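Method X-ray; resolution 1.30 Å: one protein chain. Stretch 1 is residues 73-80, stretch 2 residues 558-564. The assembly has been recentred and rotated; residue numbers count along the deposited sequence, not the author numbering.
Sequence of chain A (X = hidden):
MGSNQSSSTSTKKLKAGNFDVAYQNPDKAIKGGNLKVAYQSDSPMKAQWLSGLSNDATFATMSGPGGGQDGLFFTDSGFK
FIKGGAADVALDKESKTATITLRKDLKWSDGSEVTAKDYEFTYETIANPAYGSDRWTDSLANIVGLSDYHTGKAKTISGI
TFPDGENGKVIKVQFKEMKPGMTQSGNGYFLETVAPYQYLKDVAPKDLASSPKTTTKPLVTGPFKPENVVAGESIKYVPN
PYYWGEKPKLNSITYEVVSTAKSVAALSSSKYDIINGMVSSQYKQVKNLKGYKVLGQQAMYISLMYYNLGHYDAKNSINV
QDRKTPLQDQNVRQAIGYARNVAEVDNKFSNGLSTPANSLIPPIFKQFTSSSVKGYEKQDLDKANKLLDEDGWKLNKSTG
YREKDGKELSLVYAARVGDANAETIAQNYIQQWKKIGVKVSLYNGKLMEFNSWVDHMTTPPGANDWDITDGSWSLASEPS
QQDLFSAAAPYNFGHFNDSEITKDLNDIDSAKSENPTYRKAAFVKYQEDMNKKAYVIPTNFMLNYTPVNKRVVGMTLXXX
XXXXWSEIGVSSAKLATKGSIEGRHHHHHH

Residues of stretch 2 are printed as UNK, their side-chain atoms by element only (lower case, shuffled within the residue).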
# COMPACT_ATOMS: atom_id res chain seq x y z
N PHE A 73 -1.51 -16.79 6.77
CA PHE A 73 -0.22 -17.27 7.33
C PHE A 73 0.27 -16.46 8.53
O PHE A 73 0.16 -15.27 8.57
CB PHE A 73 0.85 -17.24 6.24
CG PHE A 73 0.46 -17.98 4.97
CD1 PHE A 73 0.20 -19.34 5.02
CD2 PHE A 73 0.35 -17.31 3.77
CE1 PHE A 73 -0.19 -20.05 3.87
CE2 PHE A 73 -0.05 -18.01 2.59
CZ PHE A 73 -0.33 -19.39 2.65
N PHE A 74 0.87 -17.15 9.47
CA PHE A 74 1.57 -16.50 10.56
C PHE A 74 3.02 -16.29 10.13
O PHE A 74 3.50 -16.96 9.26
CB PHE A 74 1.54 -17.39 11.83
CG PHE A 74 0.22 -17.32 12.64
CD1 PHE A 74 -0.84 -16.58 12.23
CD2 PHE A 74 0.10 -18.02 13.84
CE1 PHE A 74 -2.02 -16.51 12.99
CE2 PHE A 74 -1.10 -17.96 14.59
CZ PHE A 74 -2.11 -17.23 14.13
N THR A 75 3.65 -15.34 10.80
CA THR A 75 5.08 -15.04 10.60
C THR A 75 5.76 -14.78 11.91
O THR A 75 5.13 -14.59 12.90
CB THR A 75 5.35 -13.79 9.69
OG1 THR A 75 5.03 -12.59 10.42
CG2 THR A 75 4.53 -13.83 8.36
N ASP A 76 7.08 -14.82 11.86
CA ASP A 76 7.91 -14.33 12.98
C ASP A 76 8.09 -12.82 12.87
O ASP A 76 7.49 -12.22 12.03
CB ASP A 76 9.25 -15.07 13.07
CG ASP A 76 10.16 -14.84 11.86
OD1 ASP A 76 9.98 -13.92 11.12
OD2 ASP A 76 11.06 -15.65 11.73
N SER A 77 8.89 -12.23 13.76
CA SER A 77 9.03 -10.79 13.79
C SER A 77 9.85 -10.23 12.62
O SER A 77 9.86 -9.07 12.42
CB SER A 77 9.71 -10.34 15.10
OG SER A 77 11.00 -10.89 15.18
N GLY A 78 10.51 -11.10 11.88
CA GLY A 78 11.18 -10.75 10.61
C GLY A 78 10.37 -11.01 9.33
O GLY A 78 10.85 -10.96 8.23
N PHE A 79 9.09 -11.32 9.54
CA PHE A 79 8.05 -11.51 8.46
C PHE A 79 8.23 -12.86 7.72
O PHE A 79 7.61 -13.10 6.70
CB PHE A 79 7.97 -10.30 7.47
CG PHE A 79 7.84 -8.97 8.17
CD1 PHE A 79 6.73 -8.71 8.94
CD2 PHE A 79 8.82 -8.05 8.12
CE1 PHE A 79 6.60 -7.49 9.64
CE2 PHE A 79 8.68 -6.83 8.80
CZ PHE A 79 7.58 -6.59 9.56
N LYS A 80 9.06 -13.69 8.21
CA LYS A 80 9.28 -15.01 7.63
C LYS A 80 8.12 -15.93 8.00
O LYS A 80 7.70 -15.95 9.13
CB LYS A 80 10.60 -15.59 8.20
CG LYS A 80 11.01 -16.88 7.57
CD LYS A 80 12.02 -17.76 8.38
CE LYS A 80 13.30 -17.11 8.81
NZ LYS A 80 14.29 -18.03 9.46
N UNK A 558 4.23 -4.54 18.16
CA UNK A 558 5.36 -5.40 17.89
C UNK A 558 5.08 -6.25 16.65
O UNK A 558 4.01 -6.81 16.53
o UNK A 558 6.06 -6.31 21.37
o UNK A 558 6.23 -4.45 20.44
c UNK A 558 6.01 -5.63 20.37
c UNK A 558 5.60 -6.34 19.06
N UNK A 559 6.05 -6.36 15.76
CA UNK A 559 5.90 -7.21 14.61
C UNK A 559 6.07 -8.65 15.07
O UNK A 559 6.76 -8.91 16.02
c UNK A 559 6.07 -2.95 11.72
o UNK A 559 5.74 -1.76 11.11
c UNK A 559 5.44 -5.20 12.19
c UNK A 559 7.53 -4.38 12.96
c UNK A 559 6.89 -6.80 13.49
c UNK A 559 7.27 -3.14 12.38
c UNK A 559 6.61 -5.43 12.86
c UNK A 559 5.17 -3.96 11.62
N UNK A 560 5.41 -9.53 14.40
CA UNK A 560 5.43 -10.90 14.91
C UNK A 560 4.35 -11.31 15.96
O UNK A 560 4.24 -12.45 16.32
N UNK A 561 3.56 -10.35 16.41
CA UNK A 561 2.43 -10.68 17.27
C UNK A 561 1.27 -11.18 16.42
O UNK A 561 0.78 -10.47 15.61
c UNK A 561 2.01 -9.41 18.06
N UNK A 562 0.91 -12.42 16.61
CA UNK A 562 -0.08 -13.07 15.72
C UNK A 562 -1.52 -13.19 16.27
O UNK A 562 -2.39 -13.55 15.58
c UNK A 562 2.53 -12.26 13.01
c UNK A 562 1.70 -14.50 14.51
c UNK A 562 0.39 -14.48 15.31
s UNK A 562 1.42 -13.71 12.88
N UNK A 563 -1.70 -12.88 17.54
CA UNK A 563 -2.98 -13.11 18.22
C UNK A 563 -3.48 -11.93 19.01
O UNK A 563 -4.20 -12.08 19.95
c UNK A 563 -2.83 -14.28 19.16
o UNK A 563 -4.13 -15.81 18.01
c UNK A 563 -3.06 -15.55 18.50
n UNK A 563 -2.06 -16.37 18.47
N UNK A 564 -3.07 -10.76 18.60
CA UNK A 564 -3.46 -9.54 19.30
C UNK A 564 -4.98 -9.45 19.55
O UNK A 564 -5.38 -9.12 20.60
c UNK A 564 -3.26 -7.05 19.39
o UNK A 564 -1.53 -8.41 18.48
c UNK A 564 -2.96 -8.31 18.58
O HOH W 1 5.29 -14.87 15.62

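Position 558 carries four side-chain atoms, two carbons and two oxygens, with both oxygens on the second carbon. This short carboxylate makes no contact with stretch 1, and the residue is Asp558, the first of a type II turn that ends at position 561.

Position 559 has seven side-chain carbons and one oxygen: one carbon leads to a six-membered carbon ring bearing the oxygen, and a ring carbon lies against the edge of the Phe79 ring. This identifies Tyr559. Its CA-to-CB bond points toward stretch 1, and the ring offers a face to the edge of the Phe79 ring. The planes meet at 69° with centroids 5.1 Å apart, and Phe79 CE1 lies 3.6 Å from Tyr559 CD1. The phenol oxygen is hydrogen-bonded elsewhere in the structure.

Position 560 has no side-chain atoms, so it is Gly560. Two constraints agree with this: at phi 88° and psi -6° a CB would be jammed against the carbonyl oxygen of the preceding residue, and it would also fall 2.8 Å from Ser77 CA. Without it, the backbones close to 3.8 Å between Ser77 CA and Gly560 CA.

Position 561 shows a lone carbon, directed away from stretch 1 and without contact there; it is Ala561.

The side chain at 562 is an unbranched chain of two carbons, a sulfur and a terminal carbon, lying over the Phe74 ring with its sulfur near Thr75 N, hence Met562. Its CB sits almost exactly over the Phe74 ring, 3.6 Å from the centroid and 2° off the normal, a CH-pi contact. With chi1 and chi2 both m, the chain continues past the ring until Met562 SD accepts a weak hydrogen bond from Thr75 N, at 3.5 Å and nearly straight at 167°. The terminal methyl, Met562 CE, reaches Thr75 OG1 at 3.6 Å.

At 563 the second of two carbons holds one oxygen and one nitrogen, and the nitrogen lies near Phe74 CE2; this is the amide of Asn563. Its ND2 approaches Phe74 CE2 at 4.3 Å. The residue occupies the N-cap position of a helix, but its side chain makes no capping bond.

Position 564 branches at its first carbon into an oxygen and a carbon: Thr564, in the helix and out of reach of stretch 1.

The contact thus joins two aromatic anchors, Phe74 with Met562 and Phe79 with Tyr559, across a close backbone approach at Gly560. Within stretch 1, the type I turn from Asp76 to Phe79 is closed by Phe79 N bonding to Asp76 O at 3.1 Å. A water bridges the two chain segments, donating to Thr75 O and Gly560 O, each 2.7 Å from the water oxygen, and so links carbonyls that cannot bond each other directly.

Stretch 2, residues 558-564: DYGAMNT
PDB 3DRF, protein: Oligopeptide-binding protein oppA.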